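Local coordinates for protein dihydroorotase (Agrobacterium tumefaciens, PDB 2OGJ) that deacetylates acetyl-(R)-mandelate in vitro, acting as a zinc-dependent esterase with a binuclear zinc TIM barrel of the amidohydrolase family, at residues S239-M242 with L247-L250; W186-V191 with Y216-E221; P124-I129 with E385-S390; I80-G83 with I89-S92. All coordinates share one frame; numbering follows the deposited sequence.

Interaction 1 of 4, residues S239-M242 with L247-L250; sequences SSIM and LFNL
I241 and M242 pack against L247 and F248 where the loop after strand 228-230 of the TIM barrel turns back onto helix 245-253; the loop carries an ST turn at S240. Most of the contact is apolar. I241 splits its branches between two helix residues: CG1 lies between the backbone N and the carbonyl carbon (chi1 66°), which sends its CD1 to CD1 of F248 at 3.7 Å, while I241 CG2 meets CD1 of L247 at 3.5 Å. The I241 and L247 side chains cross at about a right angle. The same L247 methyl also lies beside S240 O.

The second component is a Met-aromatic contact. M242, present as selenomethionine, leaves its backbone pointing away from the helix, but its bent chain brings CE back to 3.5 Å from F248 CD1. Its SE sits 4.7 Å from the centroid of the F248 ring, 47° off the normal, an oblique approach. R281 makes a cation-pi contact with the same ring, and helix 272-280 packs on the loop through V274 and A277.

No hydrogen bond crosses the contact; backbone oxygens only border apolar groups. I241 O lies at the edge of the F248 ring, in its plane, 3.5 Å from CD1. Within the loop, M242 N donates to S240 OG at 3.0 Å with an N-H...O angle of 159°, closing the ST turn.

Interaction 2 of 4, residues W186-V191 with Y216-E221; sequences WGVTPV and YDEVLE
V188 and V191 face E218 and V219 across the groove between two successive outer helices of the TIM barrel, 189-201 and 216-222, with strand 206-209 between them in the chain. The first segment enters through a type II' beta turn running from W186 to T189, which packs on itself: one face of the W186 ring receives P190 CD, 3.5 Å above the plane and over its centre. G187, with positive phi (31°), occupies the second position of the turn, whose closing bond from T189 N to W186 O is weak.

V188 follows, its CB directed toward helix 216-222. Its CG1 lies 3.4 Å from E218 CB and 3.3 Å from E218 OE2, so one methyl is flanked by both the base and the carboxylate of the glutamate. E218 reaches across the methyl: its CG stands anti to the carbonyl carbon (chi1 -77°), the chain runs on extended, and it crosses V188 at about a right angle. E218 OE2 also accepts a weak hydrogen bond from L215 N, and OE1 has a long, weak ion pair with K192 of the second subunit, whose K196 forms a salt bridge with D217.

V191, three residues on and within helix 189-201, makes the purely apolar, more buried part of the contact. V219, buried opposite it, also packs on V207 of strand 206-209, and V191 CG1 meets V219 CG1 at 4.3 Å.

Interaction 3 of 4, residues P124-I129 with E385-S390; sequences PSRERI and EAIAAS
A salt-bridge network of R126, E127 and E385 links the loop leading into barrel strand 128-132 with strand 385-388, which pairs antiparallel with the long strand 368-382. R126 makes the crossing. Its CG takes the position between backbone N and carbonyl carbon (chi1 39°), and from there the chain runs extended to NE, far enough to span backbones whose closest CA atoms, those of R126 and E385, are 9.4 Å apart. R126 NE donates to E385 OE2 at 3.2 Å; the bond is weak, its N-H...O angle being 131°, although OE2 lies in plane at the guanidinium edge. The guanidinium and carboxylate planes are turned 48° from each other, and the R126 CD methylene lies 3.4 Å from the same OE2. I387 adds an apolar flank, its CG1 coming obliquely to within 3.8 Å of R126 NE.

At the other end of the guanidinium, R126 NH1 pairs with E127 OE2 at 3.3 Å, and that oxygen also accepts from A96 N. One arginine thus bridges two carboxylates, and with R126 and E385 both exposed, solvent probably weakens a link that is already far from straight.

Interaction 4 of 4, residues I80-G83 with I89-S92; sequences IWHG and IRPS
The loop leaving strand 77-78, directly after the zinc ligands H77 and H79, folds back on itself here, with I80 and H82 meeting I89, R90 and P91. H82 and R90 lie one over the other at the side facing the fourth subunit. R90 CG makes a CH-pi contact 3.7 Å from the centroid of the H82 ring, 22° off its normal, and H82 NE2 stands 3.1 Å above the R90 guanidinium plane, offset toward the rim. The two planes are 33° apart, an imperfect overlap without a hydrogen bond between the groups. Their polar ends converge instead on E119 of the fourth subunit, which accepts a hydrogen bond from H82 NE2 and forms a salt bridge with R90 NH1.

The backbone of I89 supplies a second tie: its O faces I80 CA at 3.3 Å in a CA-H...O contact (150° at the hydrogen) and borders H82 CB. Beside it I80 CB rests against P91 CD at 4.1 Å. I80 and P91 together pack onto L103 of strand 100-106 and I129 of strand 128-132, while helix 114-122 meets them through F117 and I121 respectively.

Interactions 1 and 2 share helix 216-222: Y216 and D217 touch the loop and helix of interaction 1, tying consecutive outer elements of the barrel together. Interactions 3 and 4 adjoin through S125, I129, I80 and P91; their centres lie about 37 and 33 Å from that of interaction 1, on the opposite side of the chain's centre. The chemistry differs with place in the fold. Interaction 1 is buried and mostly apolar, with a selenium-aromatic element; interaction 2, partly buried, grades from a valine pair to a glutamate facing another subunit; interaction 4 joins apolar packing to a histidine-arginine pair at an interface; interaction 3, at the surface, relies on charge and spans the longest sequence separation.

Interaction 1 of 4, residues S239-M242 with L247-L250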
loop_
_atom_site.group_PDB
_atom_site.type_symbol
_atom_site.label_atom_id
_atom_site.label_comp_id
_atom_site.label_asym_id
_atom_site.label_seq_id
_atom_site.Cartn_x
_atom_site.Cartn_y
_atom_site.Cartn_z
ATOM N N SER A 239 4.979 2.002 26.326
ATOM C CA SER A 239 3.562 2.000 26.691
ATOM C C SER A 239 3.335 2.045 28.195
ATOM O O SER A 239 2.232 2.301 28.648
ATOM C CB SER A 239 2.860 0.769 26.081
ATOM O OG SER A 239 3.735 -0.357 25.987
ATOM N N SER A 240 4.392 1.814 28.962
ATOM C CA SER A 240 4.310 1.813 30.421
ATOM C C SER A 240 4.154 3.209 31.016
ATOM O O SER A 240 4.884 4.125 30.655
ATOM C CB SER A 240 5.557 1.153 31.010
ATOM O OG SER A 240 5.662 1.428 32.392
ATOM N N ILE A 241 3.210 3.373 31.935
ATOM C CA ILE A 241 3.009 4.673 32.557
ATOM C C ILE A 241 4.085 4.981 33.592
ATOM O O ILE A 241 4.081 6.055 34.187
ATOM C CB ILE A 241 1.639 4.764 33.263
ATOM C CG1 ILE A 241 1.600 3.802 34.466
ATOM C CG2 ILE A 241 0.538 4.466 32.259
ATOM C CD1 ILE A 241 0.420 4.000 35.399
HETATM N N MSE A 242 5.009 4.049 33.807
HETATM C CA MSE A 242 6.052 4.264 34.801
HETATM C C MSE A 242 7.397 4.688 34.201
HETATM O O MSE A 242 8.294 5.127 34.923
HETATM C CB MSE A 242 6.202 3.008 35.674
HETATM C CG MSE A 242 6.197 3.273 37.195
HETATM SE SE MSE A 242 5.004 4.539 37.750
HETATM C CE MSE A 242 3.481 3.833 37.212
ATOM N N LEU A 247 3.520 10.821 30.928
ATOM C CA LEU A 247 2.436 9.885 30.671
ATOM C C LEU A 247 1.708 9.598 31.976
ATOM O O LEU A 247 0.473 9.630 32.033
ATOM C CB LEU A 247 2.974 8.565 30.109
ATOM C CG LEU A 247 2.011 7.657 29.324
ATOM C CD1 LEU A 247 2.241 6.242 29.740
ATOM C CD2 LEU A 247 0.552 8.020 29.557
ATOM N N PHE A 248 2.483 9.315 33.024
ATOM C CA PHE A 248 1.894 9.015 34.319
ATOM C C PHE A 248 1.023 10.159 34.781
ATOM O O PHE A 248 -0.086 9.943 35.262
ATOM C CB PHE A 248 2.947 8.753 35.391
ATOM C CG PHE A 248 2.353 8.324 36.705
ATOM C CD1 PHE A 248 2.079 6.977 36.957
ATOM C CD2 PHE A 248 2.002 9.270 37.663
ATOM C CE1 PHE A 248 1.459 6.581 38.141
ATOM C CE2 PHE A 248 1.385 8.890 38.842
ATOM C CZ PHE A 248 1.111 7.536 39.084
ATOM N N ASN A 249 1.513 11.386 34.637
ATOM C CA ASN A 249 0.773 12.554 35.057
ATOM C C ASN A 249 -0.503 12.699 34.255
ATOM O O ASN A 249 -1.536 13.140 34.777
ATOM C CB ASN A 249 1.669 13.787 35.001
ATOM C CG ASN A 249 2.863 13.644 35.927
ATOM O OD1 ASN A 249 2.734 13.147 37.049
ATOM N ND2 ASN A 249 4.029 14.073 35.464
ATOM N N LEU A 250 -0.457 12.329 32.984
ATOM C CA LEU A 250 -1.642 12.441 32.152
ATOM C C LEU A 250 -2.664 11.357 32.518
ATOM O O LEU A 250 -3.852 11.631 32.606
ATOM C CB LEU A 250 -1.260 12.357 30.666
ATOM C CG LEU A 250 -2.422 12.521 29.682
ATOM C CD1 LEU A 250 -3.146 13.811 29.960
ATOM C CD2 LEU A 250 -1.913 12.497 28.259
#

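Interaction 2 of 4, residues W186-V191 with Y216-E221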
loop_
_atom_site.group_PDB
_atom_site.type_symbol
_atom_site.label_atom_id
_atom_site.label_comp_id
_atom_site.label_asym_id
_atom_site.label_seq_id
_atom_site.Cartn_x
_atom_site.Cartn_y
_atom_site.Cartn_z
ATOM N N TRP A 186 -0.484 3.642 10.631
ATOM C CA TRP A 186 -1.292 4.869 10.699
ATOM C C TRP A 186 -1.795 5.367 12.047
ATOM O O TRP A 186 -2.711 6.198 12.103
ATOM C CB TRP A 186 -2.457 4.845 9.686
ATOM C CG TRP A 186 -3.597 3.927 9.951
ATOM C CD1 TRP A 186 -3.525 2.650 10.402
ATOM C CD2 TRP A 186 -4.982 4.181 9.671
ATOM N NE1 TRP A 186 -4.781 2.077 10.417
ATOM C CE2 TRP A 186 -5.695 2.997 9.973
ATOM C CE3 TRP A 186 -5.688 5.285 9.191
ATOM C CZ2 TRP A 186 -7.080 2.888 9.813
ATOM C CZ3 TRP A 186 -7.068 5.175 9.032
ATOM C CH2 TRP A 186 -7.747 3.984 9.344
ATOM N N GLY A 187 -1.167 4.881 13.115
ATOM C CA GLY A 187 -1.478 5.280 14.478
ATOM C C GLY A 187 -2.850 5.708 14.985
ATOM O O GLY A 187 -3.783 4.909 15.024
ATOM N N VAL A 188 -2.959 6.973 15.394
ATOM C CA VAL A 188 -4.187 7.533 15.972
ATOM C C VAL A 188 -5.434 7.738 15.115
ATOM O O VAL A 188 -6.544 7.832 15.660
ATOM C CB VAL A 188 -3.919 8.911 16.654
ATOM C CG1 VAL A 188 -3.369 8.715 18.054
ATOM C CG2 VAL A 188 -2.971 9.739 15.797
ATOM N N THR A 189 -5.273 7.837 13.799
ATOM C CA THR A 189 -6.429 8.061 12.949
ATOM C C THR A 189 -7.595 7.149 13.348
ATOM O O THR A 189 -8.665 7.637 13.726
ATOM C CB THR A 189 -6.078 7.854 11.459
ATOM O OG1 THR A 189 -4.978 8.703 11.101
ATOM C CG2 THR A 189 -7.274 8.186 10.579
ATOM N N PRO A 190 -7.393 5.818 13.316
ATOM C CA PRO A 190 -8.492 4.923 13.691
ATOM C C PRO A 190 -9.115 5.201 15.058
ATOM O O PRO A 190 -10.311 4.977 15.248
ATOM C CB PRO A 190 -7.864 3.534 13.585
ATOM C CG PRO A 190 -6.388 3.784 13.733
ATOM C CD PRO A 190 -6.178 5.052 12.982
ATOM N N VAL A 191 -8.313 5.691 16.004
ATOM C CA VAL A 191 -8.815 6.007 17.343
ATOM C C VAL A 191 -9.733 7.230 17.247
ATOM O O VAL A 191 -10.790 7.280 17.899
ATOM C CB VAL A 191 -7.669 6.348 18.342
ATOM C CG1 VAL A 191 -8.240 6.526 19.730
ATOM C CG2 VAL A 191 -6.621 5.267 18.353
ATOM N N TYR A 216 0.196 5.838 23.662
ATOM C CA TYR A 216 -0.617 5.792 24.877
ATOM C C TYR A 216 -1.067 7.199 25.230
ATOM O O TYR A 216 -2.213 7.437 25.596
ATOM C CB TYR A 216 0.230 5.232 26.025
ATOM C CG TYR A 216 -0.529 4.732 27.238
ATOM C CD1 TYR A 216 -1.691 5.365 27.685
ATOM C CD2 TYR A 216 -0.050 3.645 27.972
ATOM C CE1 TYR A 216 -2.354 4.926 28.829
ATOM C CE2 TYR A 216 -0.706 3.202 29.123
ATOM C CZ TYR A 216 -1.859 3.851 29.542
ATOM O OH TYR A 216 -2.514 3.422 30.670
ATOM N N ASP A 217 -0.132 8.128 25.114
ATOM C CA ASP A 217 -0.362 9.524 25.431
ATOM C C ASP A 217 -1.433 10.136 24.523
ATOM O O ASP A 217 -2.291 10.912 24.968
ATOM C CB ASP A 217 0.958 10.285 25.277
ATOM C CG ASP A 217 2.147 9.560 25.936
ATOM O OD1 ASP A 217 2.789 10.171 26.815
ATOM O OD2 ASP A 217 2.452 8.396 25.584
ATOM N N GLU A 218 -1.374 9.775 23.244
ATOM C CA GLU A 218 -2.302 10.287 22.250
ATOM C C GLU A 218 -3.719 9.805 22.497
ATOM O O GLU A 218 -4.668 10.569 22.357
ATOM C CB GLU A 218 -1.835 9.882 20.845
ATOM C CG GLU A 218 -0.677 10.707 20.319
ATOM C CD GLU A 218 -0.205 10.248 18.947
ATOM O OE1 GLU A 218 0.111 11.116 18.099
ATOM O OE2 GLU A 218 -0.137 9.018 18.717
ATOM N N VAL A 219 -3.853 8.534 22.862
ATOM C CA VAL A 219 -5.158 7.945 23.121
ATOM C C VAL A 219 -5.856 8.616 24.301
ATOM O O VAL A 219 -7.030 8.967 24.208
ATOM C CB VAL A 219 -5.046 6.442 23.395
ATOM C CG1 VAL A 219 -6.435 5.859 23.631
ATOM C CG2 VAL A 219 -4.362 5.757 22.232
ATOM N N LEU A 220 -5.150 8.770 25.417
ATOM C CA LEU A 220 -5.712 9.440 26.590
ATOM C C LEU A 220 -6.224 10.859 26.242
ATOM O O LEU A 220 -7.196 11.355 26.827
ATOM C CB LEU A 220 -4.641 9.526 27.683
ATOM C CG LEU A 220 -4.581 8.459 28.789
ATOM C CD1 LEU A 220 -4.958 7.084 28.258
ATOM C CD2 LEU A 220 -3.179 8.452 29.389
ATOM N N GLU A 221 -5.553 11.505 25.287
ATOM C CA GLU A 221 -5.927 12.852 24.843
ATOM C C GLU A 221 -7.297 12.839 24.158
ATOM O O GLU A 221 -8.165 13.640 24.488
ATOM C CB GLU A 221 -4.891 13.410 23.855
ATOM C CG GLU A 221 -3.442 13.512 24.362
ATOM C CD GLU A 221 -3.194 14.697 25.296
ATOM O OE1 GLU A 221 -3.975 15.674 25.233
ATOM O OE2 GLU A 221 -2.206 14.659 26.076
#

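Interaction 3 of 4, residues P124-I129 with E385-S390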
loop_
_atom_site.group_PDB
_atom_site.type_symbol
_atom_site.label_atom_id
_atom_site.label_comp_id
_atom_site.label_asym_id
_atom_site.label_seq_id
_atom_site.Cartn_x
_atom_site.Cartn_y
_atom_site.Cartn_z
ATOM N N PRO A 124 -27.349 -18.701 23.921
ATOM C CA PRO A 124 -27.318 -19.973 24.644
ATOM C C PRO A 124 -26.591 -19.988 25.992
ATOM O O PRO A 124 -26.684 -20.976 26.717
ATOM C CB PRO A 124 -26.666 -20.922 23.634
ATOM C CG PRO A 124 -25.702 -20.044 22.935
ATOM C CD PRO A 124 -26.525 -18.786 22.700
ATOM N N SER A 125 -25.881 -18.919 26.343
ATOM C CA SER A 125 -25.132 -18.893 27.605
ATOM C C SER A 125 -25.961 -18.596 28.851
ATOM O O SER A 125 -26.941 -17.841 28.782
ATOM C CB SER A 125 -23.999 -17.867 27.530
ATOM O OG SER A 125 -22.884 -18.359 26.809
ATOM N N ARG A 126 -25.566 -19.168 29.992
ATOM C CA ARG A 126 -26.307 -18.888 31.218
ATOM C C ARG A 126 -25.880 -17.576 31.856
ATOM O O ARG A 126 -26.620 -17.014 32.659
ATOM C CB ARG A 126 -26.245 -20.045 32.251
ATOM C CG ARG A 126 -24.948 -20.820 32.460
ATOM C CD ARG A 126 -25.094 -21.619 33.766
ATOM N NE ARG A 126 -24.212 -22.779 33.975
ATOM C CZ ARG A 126 -22.946 -22.871 33.570
ATOM N NH1 ARG A 126 -22.361 -21.874 32.899
ATOM N NH2 ARG A 126 -22.245 -23.957 33.870
ATOM N N GLU A 127 -24.704 -17.075 31.479
ATOM C CA GLU A 127 -24.206 -15.812 32.016
ATOM C C GLU A 127 -24.711 -14.633 31.200
ATOM O O GLU A 127 -25.294 -14.809 30.135
ATOM C CB GLU A 127 -22.680 -15.789 32.013
ATOM C CG GLU A 127 -22.065 -16.978 32.727
ATOM C CD GLU A 127 -21.784 -18.152 31.797
ATOM O OE1 GLU A 127 -22.459 -18.267 30.742
ATOM O OE2 GLU A 127 -20.896 -18.967 32.135
ATOM N N ARG A 128 -24.496 -13.429 31.714
ATOM C CA ARG A 128 -24.904 -12.236 30.998
ATOM C C ARG A 128 -23.719 -11.966 30.093
ATOM O O ARG A 128 -22.579 -11.846 30.560
ATOM C CB ARG A 128 -25.099 -11.055 31.947
ATOM C CG ARG A 128 -25.573 -9.777 31.268
ATOM C CD ARG A 128 -25.489 -8.606 32.224
ATOM N NE ARG A 128 -25.990 -8.994 33.540
ATOM C CZ ARG A 128 -27.270 -8.981 33.894
ATOM N NH1 ARG A 128 -28.201 -8.583 33.033
ATOM N NH2 ARG A 128 -27.617 -9.392 35.105
ATOM N N ILE A 129 -23.974 -11.888 28.797
ATOM C CA ILE A 129 -22.903 -11.643 27.862
ATOM C C ILE A 129 -23.158 -10.420 26.984
ATOM O O ILE A 129 -24.132 -10.340 26.219
ATOM C CB ILE A 129 -22.651 -12.913 27.053
ATOM C CG1 ILE A 129 -22.186 -14.006 28.018
ATOM C CG2 ILE A 129 -21.633 -12.661 25.960
ATOM C CD1 ILE A 129 -22.089 -15.342 27.407
ATOM N N GLU A 385 -30.355 -21.192 39.808
ATOM C CA GLU A 385 -29.251 -22.124 39.587
ATOM C C GLU A 385 -28.082 -21.719 40.476
ATOM O O GLU A 385 -27.819 -20.537 40.670
ATOM C CB GLU A 385 -28.822 -22.104 38.112
ATOM C CG GLU A 385 -28.169 -23.402 37.614
ATOM C CD GLU A 385 -27.629 -23.299 36.184
ATOM O OE1 GLU A 385 -28.343 -22.777 35.298
ATOM O OE2 GLU A 385 -26.487 -23.755 35.951
ATOM N N ALA A 386 -27.397 -22.700 41.037
ATOM C CA ALA A 386 -26.246 -22.431 41.877
ATOM C C ALA A 386 -25.125 -23.260 41.284
ATOM O O ALA A 386 -25.141 -24.487 41.373
ATOM C CB ALA A 386 -26.520 -22.859 43.297
ATOM N N ILE A 387 -24.157 -22.602 40.658
ATOM C CA ILE A 387 -23.055 -23.335 40.055
ATOM C C ILE A 387 -21.807 -23.411 40.924
ATOM O O ILE A 387 -21.352 -22.413 41.467
ATOM C CB ILE A 387 -22.663 -22.728 38.693
ATOM C CG1 ILE A 387 -23.874 -22.716 37.754
ATOM C CG2 ILE A 387 -21.551 -23.544 38.067
ATOM C CD1 ILE A 387 -24.817 -21.571 37.987
ATOM N N ALA A 388 -21.262 -24.608 41.062
ATOM C CA ALA A 388 -20.041 -24.798 41.842
ATOM C C ALA A 388 -18.893 -24.152 41.088
ATOM O O ALA A 388 -18.589 -24.535 39.951
ATOM C CB ALA A 388 -19.759 -26.292 42.041
ATOM N N ALA A 389 -18.271 -23.165 41.726
ATOM C CA ALA A 389 -17.152 -22.442 41.138
ATOM C C ALA A 389 -15.846 -22.900 41.755
ATOM O O ALA A 389 -15.823 -23.477 42.845
ATOM C CB ALA A 389 -17.325 -20.923 41.339
ATOM N N SER A 390 -14.760 -22.629 41.038
ATOM C CA SER A 390 -13.412 -22.995 41.457
ATOM C C SER A 390 -12.362 -22.318 40.567
ATOM O O SER A 390 -12.616 -22.030 39.387
ATOM C CB SER A 390 -13.250 -24.514 41.393
ATOM O OG SER A 390 -11.887 -24.895 41.443
#

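Interaction 4 of 4, residues I80-G83 with I89-S92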
loop_
_atom_site.group_PDB
_atom_site.type_symbol
_atom_site.label_atom_id
_atom_site.label_comp_id
_atom_site.label_asym_id
_atom_site.label_seq_id
_atom_site.Cartn_x
_atom_site.Cartn_y
_atom_site.Cartn_z
ATOM N N ILE A 80 -14.573 -14.481 24.032
ATOM C CA ILE A 80 -15.409 -15.652 24.011
ATOM C C ILE A 80 -16.144 -15.896 22.689
ATOM O O ILE A 80 -17.227 -16.501 22.668
ATOM C CB ILE A 80 -16.407 -15.565 25.172
ATOM C CG1 ILE A 80 -17.066 -14.185 25.178
ATOM C CG2 ILE A 80 -15.674 -15.810 26.515
ATOM C CD1 ILE A 80 -17.991 -13.985 26.369
ATOM N N TRP A 81 -15.554 -15.437 21.587
ATOM C CA TRP A 81 -16.149 -15.658 20.274
ATOM C C TRP A 81 -15.572 -16.999 19.808
ATOM O O TRP A 81 -14.921 -17.072 18.763
ATOM C CB TRP A 81 -15.735 -14.536 19.315
ATOM C CG TRP A 81 -16.603 -14.369 18.077
ATOM C CD1 TRP A 81 -16.636 -13.278 17.246
ATOM C CD2 TRP A 81 -17.504 -15.330 17.502
ATOM N NE1 TRP A 81 -17.490 -13.503 16.192
ATOM C CE2 TRP A 81 -18.034 -14.754 16.323
ATOM C CE3 TRP A 81 -17.912 -16.622 17.864
ATOM C CZ2 TRP A 81 -18.947 -15.427 15.505
ATOM C CZ3 TRP A 81 -18.824 -17.291 17.050
ATOM C CH2 TRP A 81 -19.329 -16.689 15.885
ATOM N N HIS A 82 -15.793 -18.038 20.623
ATOM C CA HIS A 82 -15.319 -19.400 20.374
ATOM C C HIS A 82 -15.804 -19.911 19.017
ATOM O O HIS A 82 -16.971 -19.769 18.660
ATOM C CB HIS A 82 -15.822 -20.317 21.478
ATOM C CG HIS A 82 -15.585 -21.768 21.206
ATOM N ND1 HIS A 82 -14.386 -22.390 21.478
ATOM C CD2 HIS A 82 -16.370 -22.699 20.611
ATOM C CE1 HIS A 82 -14.441 -23.643 21.059
ATOM N NE2 HIS A 82 -15.632 -23.854 20.528
ATOM N N GLY A 83 -14.897 -20.515 18.264
ATOM C CA GLY A 83 -15.251 -21.001 16.947
ATOM C C GLY A 83 -15.262 -19.898 15.895
ATOM O O GLY A 83 -14.689 -20.075 14.823
ATOM N N ILE A 89 -11.908 -18.301 23.704
ATOM C CA ILE A 89 -12.153 -19.476 24.530
ATOM C C ILE A 89 -13.665 -19.556 24.680
ATOM O O ILE A 89 -14.390 -18.768 24.081
ATOM C CB ILE A 89 -11.490 -19.352 25.932
ATOM C CG1 ILE A 89 -11.863 -18.027 26.590
ATOM C CG2 ILE A 89 -9.987 -19.466 25.808
ATOM C CD1 ILE A 89 -11.224 -17.834 27.954
ATOM N N ARG A 90 -14.156 -20.501 25.465
ATOM C CA ARG A 90 -15.605 -20.635 25.647
ATOM C C ARG A 90 -16.052 -19.856 26.879
ATOM O O ARG A 90 -15.256 -19.614 27.777
ATOM C CB ARG A 90 -15.980 -22.115 25.832
ATOM C CG ARG A 90 -15.550 -23.042 24.685
ATOM C CD ARG A 90 -15.855 -24.480 25.070
ATOM N NE ARG A 90 -15.262 -25.465 24.162
ATOM C CZ ARG A 90 -15.861 -25.964 23.079
ATOM N NH1 ARG A 90 -17.099 -25.579 22.738
ATOM N NH2 ARG A 90 -15.216 -26.852 22.329
ATOM N N PRO A 91 -17.319 -19.411 26.923
ATOM C CA PRO A 91 -17.694 -18.687 28.136
ATOM C C PRO A 91 -17.705 -19.614 29.354
ATOM O O PRO A 91 -17.493 -19.172 30.480
ATOM C CB PRO A 91 -19.068 -18.109 27.800
ATOM C CG PRO A 91 -19.530 -18.910 26.642
ATOM C CD PRO A 91 -18.299 -19.165 25.853
ATOM N N SER A 92 -17.931 -20.906 29.137
ATOM C CA SER A 92 -17.918 -21.845 30.253
ATOM C C SER A 92 -16.507 -21.947 30.862
ATOM O O SER A 92 -16.353 -22.431 31.973
ATOM C CB SER A 92 -18.376 -23.231 29.792
ATOM O OG SER A 92 -17.295 -23.988 29.277
#